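L-serine ammonia-lyase (Rhizomucor miehei CAU432, PDB 5C3U) belongs to the pyridoxal-phosphate-dependent enzyme family, its chain folded round a bound pyridoxal-5'-phosphate beside two beta-sheets flanked by helices. Local coordinates at residues L24-P28 and N29-E33; Q65-G68 and T69-F73; D148-L151 and I152-G155; S315-S318 and L319-D323. All blocks are in the same frame, centred on the assembly; numbering follows the deposited sequence. Where two conformers were deposited one is given.

Interaction 1: L24-P28 and N29-E33; sequences LLHAP and NLTKE
Pro28 O accepts the usual helical bond from Lys32 N, at 3.0 Å, in the first turn of helix 28-34. In one of two conformers of Thr31, its OG1 grips the same oxygen, 2.6 Å from Pro28 O and from the same face of the carbonyl plane as Lys32 N. In this conformer the hydroxyl meets the C=O from the side, at 105°, because chi1 of 58° sets OG1 between the backbone N and the carbonyl carbon of Thr31.

The methyl of that conformer turns toward the His26 imidazole, but so closely that the contact is doubtful; the ring's NE2 has a weak hydrogen bond to Asn37 OD1. Ala27 is the N-cap, and its O accepts from Thr31 N at 2.9 Å. Proline suits the first helical turn, where its nitrogen needs no hydrogen to give. On the buried side, Ala27 CB rests on Leu30 CB at 4.0 Å.

The turn carries the chain from strand 24-26, at the edge of the six-stranded sheet, into the helix. His26 meets Phe39 and Ala27 meets Val38 of neighbouring strand 37-42, while Leu30 packs on Cys289 and Tyr290 of helix 280-290.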
loop_
_atom_site.group_PDB
_atom_site.type_symbol
_atom_site.label_atom_id
_atom_site.label_comp_id
_atom_site.label_asym_id
_atom_site.label_seq_id
_atom_site.Cartn_x
_atom_site.Cartn_y
_atom_site.Cartn_z
ATOM N N LEU A 24 -0.560 4.556 16.001
ATOM C CA LEU A 24 0.685 5.197 15.590
ATOM C C LEU A 24 1.732 4.877 16.660
ATOM O O LEU A 24 1.733 5.479 17.736
ATOM C CB LEU A 24 0.508 6.706 15.400
ATOM C CG LEU A 24 1.729 7.479 14.881
ATOM C CD1 LEU A 24 2.029 7.167 13.420
ATOM C CD2 LEU A 24 1.578 8.976 15.077
ATOM N N LEU A 25 2.587 3.899 16.373
ATOM C CA LEU A 25 3.562 3.414 17.354
ATOM C C LEU A 25 4.898 4.135 17.297
ATOM O O LEU A 25 5.437 4.408 16.228
ATOM C CB LEU A 25 3.763 1.901 17.221
ATOM C CG LEU A 25 2.556 0.966 17.407
ATOM C CD1 LEU A 25 2.969 -0.467 17.111
ATOM C CD2 LEU A 25 1.919 1.061 18.792
ATOM N N HIS A 26 5.428 4.463 18.470
ATOM C CA HIS A 26 6.767 5.009 18.557
ATOM C C HIS A 26 7.755 3.881 18.423
ATOM O O HIS A 26 7.546 2.784 18.962
ATOM C CB HIS A 26 6.936 5.733 19.889
ATOM C CG HIS A 26 8.226 6.490 20.011
ATOM N ND1 HIS A 26 9.145 6.206 20.963
ATOM C CD2 HIS A 26 8.744 7.549 19.261
ATOM C CE1 HIS A 26 10.200 7.043 20.831
ATOM N NE2 HIS A 26 9.953 7.864 19.789
ATOM N N ALA A 27 8.823 4.120 17.670
ATOM C CA ALA A 27 9.880 3.132 17.476
ATOM C C ALA A 27 11.145 3.551 18.250
ATOM O O ALA A 27 11.995 4.258 17.706
ATOM C CB ALA A 27 10.176 2.989 15.982
ATOM N N PRO A 28 11.277 3.140 19.527
ATOM C CA PRO A 28 12.354 3.768 20.320
ATOM C C PRO A 28 13.792 3.399 19.939
ATOM O O PRO A 28 14.686 4.241 20.063
ATOM C CB PRO A 28 12.047 3.338 21.762
ATOM C CG PRO A 28 11.176 2.131 21.638
ATOM C CD PRO A 28 10.435 2.238 20.334
ATOM N N ASN A 29 14.026 2.176 19.477
ATOM C CA ASN A 29 15.390 1.769 19.103
ATOM C C ASN A 29 15.814 2.513 17.848
ATOM O O ASN A 29 16.961 2.958 17.731
ATOM C CB ASN A 29 15.492 0.249 18.916
ATOM C CG ASN A 29 15.228 -0.523 20.202
ATOM O OD1 ASN A 29 15.668 -0.136 21.285
ATOM N ND2 ASN A 29 14.512 -1.633 20.083
ATOM N N LEU A 30 14.864 2.686 16.934
ATOM C CA LEU A 30 15.091 3.449 15.714
ATOM C C LEU A 30 15.288 4.931 15.983
ATOM O O LEU A 30 16.136 5.575 15.345
ATOM C CB LEU A 30 13.930 3.266 14.734
ATOM C CG LEU A 30 14.015 2.076 13.781
ATOM C CD1 LEU A 30 12.769 2.051 12.911
ATOM C CD2 LEU A 30 15.285 2.152 12.934
ATOM N N THR A 31 14.476 5.469 16.895
ATOM C CA THR A 31 14.590 6.875 17.272
ATOM C C THR A 31 15.976 7.170 17.836
ATOM O O THR A 31 16.587 8.186 17.474
ATOM C CB THR A 31 13.510 7.325 18.274
ATOM O OG1 THR A 31 13.574 6.514 19.448
ATOM C CG2 THR A 31 12.133 7.200 17.662
ATOM N N LYS A 32 16.481 6.268 18.674
ATOM C CA LYS A 32 17.828 6.407 19.235
ATOM C C LYS A 32 18.901 6.330 18.152
ATOM O O LYS A 32 19.790 7.184 18.090
ATOM C CB LYS A 32 18.084 5.359 20.327
ATOM C CG LYS A 32 19.277 5.685 21.216
ATOM C CD LYS A 32 19.373 4.728 22.395
ATOM C CE LYS A 32 20.274 5.296 23.486
ATOM N NZ LYS A 32 20.640 4.271 24.506
ATOM N N GLU A 33 18.804 5.320 17.293
ATOM C CA GLU A 33 19.766 5.120 16.217
ATOM C C GLU A 33 19.823 6.300 15.253
ATOM O O GLU A 33 20.900 6.693 14.828
ATOM C CB GLU A 33 19.410 3.877 15.409
ATOM C CG GLU A 33 19.899 2.558 15.974
ATOM C CD GLU A 33 19.493 1.392 15.093
ATOM O OE1 GLU A 33 19.567 1.522 13.845
ATOM O OE2 GLU A 33 19.089 0.347 15.645
#

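Interaction 2: Q65-G68 and T69-F73; sequences QTRG and TNIQF
Van der Waals contacts join Arg67 and Gly68 to Ile71 across the turn that leaves helix 52-67. The apolar one is Ile71 CG2 on Arg67 CB at 3.6 Å, where the methyl meets the aliphatic root of the arginine. The other branch passes over the backbone and touches a carbonyl oxygen, with Ile71 CG1 3.4 Å from Gly68 O. Chi1 of 55° explains this division, placing CG1 between the backbone N and the carbonyl carbon and leaving CG2 beside the N, turned to Arg67. From the end of the longer branch, Ile71 CD1 also lies over one face of the Phe73 ring, 3.8 Å above its plane and toward the rim.

The polar link is made through water. One molecule donates to Arg67 O at 2.7 Å and accepts from Asn70 N at 2.9 Å, bridging the last helical turn and the loop. The Arg67 chain bends at chi2 and chi3, and its NH2 finds its partner in Asn140 OD1.

Backbone shape supplies the third element. Gly68 leaves the helix with a positive phi of 85°, a setting that glycine, lacking a side chain, takes readily.

The chemistry is therefore divided: a branched, buried isoleucine lies on Val64, Ile142 and the CB of Arg67, whereas main-chain groups and a water make the polar link and the guanidinium bonds separately to Asn140.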
loop_
_atom_site.group_PDB
_atom_site.type_symbol
_atom_site.label_atom_id
_atom_site.label_comp_id
_atom_site.label_asym_id
_atom_site.label_seq_id
_atom_site.Cartn_x
_atom_site.Cartn_y
_atom_site.Cartn_z
ATOM N N GLN A 65 -23.825 1.893 -2.091
ATOM C CA GLN A 65 -24.746 3.034 -1.863
ATOM C C GLN A 65 -25.409 3.459 -3.177
ATOM O O GLN A 65 -26.593 3.776 -3.215
ATOM C CB GLN A 65 -24.013 4.239 -1.273
ATOM C CG GLN A 65 -23.628 4.114 0.185
ATOM C CD GLN A 65 -24.840 4.135 1.100
ATOM O OE1 GLN A 65 -25.457 5.185 1.307
ATOM N NE2 GLN A 65 -25.184 2.976 1.657
ATOM N N THR A 66 -24.649 3.449 -4.264
ATOM C CA THR A 66 -25.193 3.883 -5.548
ATOM C C THR A 66 -25.943 2.789 -6.330
ATOM O O THR A 66 -26.988 3.050 -6.939
ATOM C CB THR A 66 -24.087 4.519 -6.413
ATOM O OG1 THR A 66 -23.489 5.596 -5.677
ATOM C CG2 THR A 66 -24.681 5.080 -7.693
ATOM N N ARG A 67 -25.418 1.566 -6.317
ATOM C CA ARG A 67 -25.879 0.521 -7.227
ATOM C C ARG A 67 -26.668 -0.601 -6.544
ATOM O O ARG A 67 -27.224 -1.463 -7.222
ATOM C CB ARG A 67 -24.686 -0.112 -7.976
ATOM C CG ARG A 67 -23.826 0.836 -8.814
ATOM C CD ARG A 67 -24.343 1.008 -10.233
ATOM N NE ARG A 67 -24.525 -0.263 -10.943
ATOM C CZ ARG A 67 -23.645 -0.806 -11.777
ATOM N NH1 ARG A 67 -22.492 -0.189 -12.043
ATOM N NH2 ARG A 67 -23.918 -1.971 -12.344
ATOM N N GLY A 68 -26.705 -0.594 -5.221
ATOM C CA GLY A 68 -27.454 -1.605 -4.457
ATOM C C GLY A 68 -26.654 -2.870 -4.215
ATOM O O GLY A 68 -25.460 -2.939 -4.524
ATOM N N THR A 69 -27.332 -3.885 -3.680
ATOM C CA THR A 69 -26.685 -5.100 -3.251
ATOM C C THR A 69 -26.852 -6.283 -4.215
ATOM O O THR A 69 -26.512 -7.416 -3.873
ATOM C CB THR A 69 -27.201 -5.510 -1.860
ATOM O OG1 THR A 69 -28.622 -5.640 -1.918
ATOM C CG2 THR A 69 -26.873 -4.445 -0.840
ATOM N N ASN A 70 -27.373 -6.023 -5.410
ATOM C CA ASN A 70 -27.451 -7.063 -6.451
ATOM C C ASN A 70 -26.257 -7.068 -7.394
ATOM O O ASN A 70 -26.215 -7.835 -8.364
ATOM C CB ASN A 70 -28.750 -6.907 -7.259
ATOM C CG ASN A 70 -29.977 -7.245 -6.446
ATOM O OD1 ASN A 70 -29.935 -8.136 -5.603
ATOM N ND2 ASN A 70 -31.075 -6.525 -6.685
ATOM N N ILE A 71 -25.289 -6.200 -7.117
ATOM C CA ILE A 71 -24.088 -6.122 -7.939
ATOM C C ILE A 71 -23.150 -7.278 -7.632
ATOM O O ILE A 71 -23.349 -8.026 -6.670
ATOM C CB ILE A 71 -23.341 -4.797 -7.712
ATOM C CG1 ILE A 71 -23.023 -4.617 -6.209
ATOM C CG2 ILE A 71 -24.150 -3.645 -8.293
ATOM C CD1 ILE A 71 -22.018 -3.523 -5.918
ATOM N N GLN A 72 -22.136 -7.441 -8.476
ATOM C CA GLN A 72 -21.051 -8.364 -8.181
ATOM C C GLN A 72 -19.799 -7.527 -8.179
ATOM O O GLN A 72 -19.598 -6.742 -9.109
ATOM C CB GLN A 72 -20.918 -9.452 -9.254
ATOM C CG GLN A 72 -22.149 -10.326 -9.443
ATOM C CD GLN A 72 -23.092 -9.770 -10.494
ATOM O OE1 GLN A 72 -22.653 -9.274 -11.532
ATOM N NE2 GLN A 72 -24.396 -9.843 -10.228
ATOM N N PHE A 73 -18.959 -7.657 -7.148
ATOM C CA PHE A 73 -17.644 -7.029 -7.257
ATOM C C PHE A 73 -16.721 -8.020 -7.956
ATOM O O PHE A 73 -16.794 -9.201 -7.694
ATOM C CB PHE A 73 -17.061 -6.697 -5.881
ATOM C CG PHE A 73 -17.694 -5.510 -5.204
ATOM C CD1 PHE A 73 -17.606 -4.237 -5.770
ATOM C CD2 PHE A 73 -18.298 -5.639 -3.972
ATOM C CE1 PHE A 73 -18.164 -3.131 -5.131
ATOM C CE2 PHE A 73 -18.861 -4.533 -3.326
ATOM C CZ PHE A 73 -18.799 -3.284 -3.916
HETATM O O HOH W 1 -28.532 -3.759 -6.826
#

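Interaction 3: D148-L151 and I152-G155; sequences DHAL and IWQG
Trp153 lays its indole back over the backbone of His149 and Ala150 at the start of helix 150-166. Its CB is 3.8 Å from Ala150 O, and chi1 of -41° keeps CG beside the backbone N, turning the ring toward the helix start. From CG through CD1, NE1, CE2 and CD2, the five-membered ring spreads across His149 O, which stands over one face about 3.2 Å above the plane. NE1 uses Ser147 O as its hydrogen-bond acceptor. Farther along, CE3 and CZ3 pass over Ala150: its CA makes a CH-pi contact, 3.9 Å from the centroid of the Trp153 six-membered ring, and its small CB touches CE3. At the far edge, Trp153 CZ2 meets Asp148 OD1 at 3.3 Å. The carboxylate lies alongside, its plane 29° from the indole's; because OD1 sits at the ring edge, in plane, it faces the C-H rim, which is probably favourable.

Along the backbone the helix takes up its regular pattern: Trp153 N donates to His149 O at 3.2 Å, and Gly155 N to Leu151 O at 2.9 Å. Ile152 turns to the other side and rests on His149 CB.

His149 is the N-cap. Its ND1 accepts from Leu151 N at 3.0 Å, with the N-H fairly straight at 163° but slightly out of the ring plane, so an imidazole satisfies an amide that has no helical carbonyl before it. Its ring also meets Phe59 edge-to-face. The arrangement is a side-chain-capped helix N-terminus near the cofactor: the Ile152 side chain is about 6 Å from the bound pyridoxal-5'-phosphate.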
loop_
_atom_site.group_PDB
_atom_site.type_symbol
_atom_site.label_atom_id
_atom_site.label_comp_id
_atom_site.label_asym_id
_atom_site.label_seq_id
_atom_site.Cartn_x
_atom_site.Cartn_y
_atom_site.Cartn_z
ATOM N N ASP A 148 -6.167 3.316 -9.093
ATOM C CA ASP A 148 -6.448 4.488 -9.936
ATOM C C ASP A 148 -7.941 4.823 -9.986
ATOM O O ASP A 148 -8.609 4.583 -10.998
ATOM C CB ASP A 148 -5.891 4.261 -11.344
ATOM C CG ASP A 148 -5.763 5.544 -12.144
ATOM O OD1 ASP A 148 -5.896 6.645 -11.570
ATOM O OD2 ASP A 148 -5.513 5.459 -13.366
ATOM N N HIS A 149 -8.458 5.369 -8.888
ATOM C CA HIS A 149 -9.844 5.830 -8.831
ATOM C C HIS A 149 -10.016 6.846 -7.749
ATOM O O HIS A 149 -9.453 6.713 -6.650
ATOM C CB HIS A 149 -10.809 4.661 -8.625
ATOM C CG HIS A 149 -12.258 5.009 -8.900
ATOM N ND1 HIS A 149 -13.028 5.661 -8.012
ATOM C CD2 HIS A 149 -13.062 4.763 -10.011
ATOM C CE1 HIS A 149 -14.261 5.839 -8.535
ATOM N NE2 HIS A 149 -14.275 5.295 -9.757
ATOM N N ALA A 150 -10.821 7.864 -8.033
ATOM C CA ALA A 150 -11.022 8.953 -7.095
ATOM C C ALA A 150 -11.508 8.471 -5.736
ATOM O O ALA A 150 -11.152 9.054 -4.725
ATOM C CB ALA A 150 -11.970 10.004 -7.659
ATOM N N LEU A 151 -12.350 7.440 -5.714
ATOM C CA LEU A 151 -12.860 6.941 -4.427
ATOM C C LEU A 151 -11.778 6.312 -3.565
ATOM O O LEU A 151 -11.822 6.404 -2.330
ATOM C CB LEU A 151 -13.997 5.930 -4.629
ATOM C CG LEU A 151 -15.324 6.599 -5.016
ATOM C CD1 LEU A 151 -16.319 5.577 -5.547
ATOM C CD2 LEU A 151 -15.897 7.386 -3.836
ATOM N N ILE A 152 -10.856 5.617 -4.220
ATOM C CA ILE A 152 -9.713 4.995 -3.537
ATOM C C ILE A 152 -8.838 6.092 -2.917
ATOM O O ILE A 152 -8.444 6.006 -1.757
ATOM C CB ILE A 152 -8.921 4.093 -4.506
ATOM C CG1 ILE A 152 -9.816 2.941 -5.006
ATOM C CG2 ILE A 152 -7.671 3.537 -3.836
ATOM C CD1 ILE A 152 -9.153 2.018 -5.992
ATOM N N TRP A 153 -8.528 7.148 -3.670
ATOM C CA TRP A 153 -7.738 8.226 -3.073
ATOM C C TRP A 153 -8.411 8.858 -1.884
ATOM O O TRP A 153 -7.764 9.146 -0.883
ATOM C CB TRP A 153 -7.392 9.308 -4.091
ATOM C CG TRP A 153 -7.003 8.736 -5.428
ATOM C CD1 TRP A 153 -6.322 7.546 -5.687
ATOM C CD2 TRP A 153 -7.263 9.328 -6.748
ATOM N NE1 TRP A 153 -6.147 7.365 -7.042
ATOM C CE2 TRP A 153 -6.700 8.397 -7.735
ATOM C CE3 TRP A 153 -7.889 10.504 -7.198
ATOM C CZ2 TRP A 153 -6.770 8.640 -9.104
ATOM C CZ3 TRP A 153 -7.958 10.725 -8.576
ATOM C CH2 TRP A 153 -7.406 9.820 -9.505
ATOM N N GLN A 154 -9.710 9.101 -2.006
ATOM C CA GLN A 154 -10.496 9.677 -0.923
ATOM C C GLN A 154 -10.446 8.797 0.329
ATOM O O GLN A 154 -10.232 9.295 1.458
ATOM C CB GLN A 154 -11.938 9.843 -1.402
ATOM C CG GLN A 154 -12.828 10.644 -0.479
ATOM C CD GLN A 154 -14.290 10.321 -0.710
ATOM O OE1 GLN A 154 -14.982 11.035 -1.429
ATOM N NE2 GLN A 154 -14.761 9.218 -0.126
ATOM N N GLY A 155 -10.621 7.498 0.115
ATOM C CA GLY A 155 -10.546 6.501 1.184
ATOM C C GLY A 155 -9.189 6.523 1.874
ATOM O O GLY A 155 -9.101 6.614 3.107
#

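Interaction 4: S315-S318 and L319-D323; sequences SDIS and LAHLD
The backbone runs through an inverse gamma turn centred on Asp316, then extends through Ile317 and Ser318 before winding into helix 319-329, whose first turn is marked by Leu322 N donating to Ser318 O at 3.1 Å. His321 folds back over this approach. With chi1 of -75°, its CG sits beside the backbone N, and the ring reaches the N-cap residue, where His321 ND1 and Ser318 OG share a short hydrogen bond of 2.6 Å. The serine oxygen lies at the edge of the imidazole, in its plane.

One face of the same ring covers Ile317: CA stands almost exactly above the centre, 3.8 Å from the His321 centroid and 7° off the normal, a CH-pi contact. The isoleucine's CD1 curls round to touch His321 CB at 3.7 Å. Asp316 crosses the imidazole at about a right angle, its OD1 3.6 Å from His321 NE2, while its OD2 is bonded to Thr233. Serine, small and polar, suits the cap, and histidine offers both an edge and a face.

This turn joins the loop after strand 306-311 to helix 319-329, the last one modelled; Ile317 and Leu322 lean on Val267 of helix 260-274.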
loop_
_atom_site.group_PDB
_atom_site.type_symbol
_atom_site.label_atom_id
_atom_site.label_comp_id
_atom_site.label_asym_id
_atom_site.label_seq_id
_atom_site.Cartn_x
_atom_site.Cartn_y
_atom_site.Cartn_z
ATOM N N SER A 315 -0.718 -9.216 3.055
ATOM C CA SER A 315 -0.840 -10.651 3.361
ATOM C C SER A 315 0.056 -11.530 2.504
ATOM O O SER A 315 0.046 -12.736 2.709
ATOM C CB SER A 315 -2.296 -11.133 3.241
ATOM O OG SER A 315 -3.157 -10.449 4.161
ATOM N N ASP A 316 0.806 -10.950 1.561
ATOM C CA ASP A 316 1.703 -11.741 0.713
ATOM C C ASP A 316 3.040 -11.900 1.424
ATOM O O ASP A 316 4.066 -11.404 0.978
ATOM C CB ASP A 316 1.906 -11.106 -0.676
ATOM C CG ASP A 316 2.498 -12.093 -1.690
ATOM O OD1 ASP A 316 2.380 -13.325 -1.460
ATOM O OD2 ASP A 316 3.090 -11.642 -2.707
ATOM N N ILE A 317 3.004 -12.579 2.561
ATOM C CA ILE A 317 4.173 -12.748 3.411
ATOM C C ILE A 317 3.847 -13.978 4.253
ATOM O O ILE A 317 2.678 -14.286 4.452
ATOM C CB ILE A 317 4.464 -11.490 4.288
ATOM C CG1 ILE A 317 5.796 -11.631 5.045
ATOM C CG2 ILE A 317 3.337 -11.191 5.269
ATOM C CD1 ILE A 317 7.014 -11.508 4.153
ATOM N N SER A 318 4.884 -14.686 4.702
ATOM C CA SER A 318 4.723 -15.956 5.417
ATOM C C SER A 318 6.085 -16.341 5.981
ATOM O O SER A 318 7.103 -15.723 5.653
ATOM C CB SER A 318 4.208 -17.055 4.472
ATOM O OG SER A 318 5.185 -17.446 3.513
ATOM N N LEU A 319 6.102 -17.366 6.824
ATOM C CA LEU A 319 7.357 -17.881 7.356
ATOM C C LEU A 319 8.247 -18.402 6.229
ATOM O O LEU A 319 9.468 -18.238 6.275
ATOM C CB LEU A 319 7.060 -18.960 8.420
ATOM C CG LEU A 319 6.350 -18.358 9.646
ATOM C CD1 LEU A 319 6.008 -19.407 10.715
ATOM C CD2 LEU A 319 7.116 -17.187 10.258
ATOM N N ALA A 320 7.651 -18.977 5.185
ATOM C CA ALA A 320 8.476 -19.452 4.085
ATOM C C ALA A 320 9.082 -18.270 3.305
ATOM O O ALA A 320 10.191 -18.397 2.791
ATOM C CB ALA A 320 7.708 -20.388 3.168
ATOM N N HIS A 321 8.388 -17.125 3.260
ATOM C CA HIS A 321 8.986 -15.922 2.620
ATOM C C HIS A 321 10.217 -15.529 3.382
ATOM O O HIS A 321 11.257 -15.228 2.790
ATOM C CB HIS A 321 8.058 -14.712 2.615
ATOM C CG HIS A 321 6.943 -14.773 1.616
ATOM N ND1 HIS A 321 5.924 -15.653 1.718
ATOM C CD2 HIS A 321 6.674 -13.975 0.506
ATOM C CE1 HIS A 321 5.056 -15.438 0.702
ATOM N NE2 HIS A 321 5.525 -14.408 -0.037
ATOM N N LEU A 322 10.099 -15.507 4.707
ATOM C CA LEU A 322 11.201 -15.103 5.574
ATOM C C LEU A 322 12.386 -16.065 5.491
ATOM O O LEU A 322 13.535 -15.634 5.528
ATOM C CB LEU A 322 10.734 -14.929 7.018
ATOM C CG LEU A 322 10.101 -13.564 7.281
ATOM C CD1 LEU A 322 9.174 -13.676 8.473
ATOM C CD2 LEU A 322 11.162 -12.492 7.498
ATOM N N ASP A 323 12.104 -17.358 5.344
ATOM C CA ASP A 323 13.165 -18.337 5.064
ATOM C C ASP A 323 13.920 -17.951 3.782
ATOM O O ASP A 323 15.170 -17.918 3.741
ATOM C CB ASP A 323 12.556 -19.726 4.897
ATOM C CG ASP A 323 12.063 -20.325 6.211
ATOM O OD1 ASP A 323 12.468 -19.834 7.300
ATOM O OD2 ASP A 323 11.259 -21.301 6.154
#

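From the N terminus, the four contacts follow in series, none nesting in or crossing another, and each closes just one local turn. Interaction 1 turns the edge strand of the six-stranded sheet into a helix. Interaction 2 does the reverse in the four-stranded sheet, passing from helix 52-67 to strand 72-75, with its centre about 44 Å from that of interaction 1. Interaction 3 starts helix 150-166 after strand 141-143; its centre lies about 18 Å from that of interaction 2, and helix 52-67 touches it through Phe59. Interaction 4 opens the last modelled helix, beyond strand 306-311. Three of the four are thus helix starts, and one a helix exit.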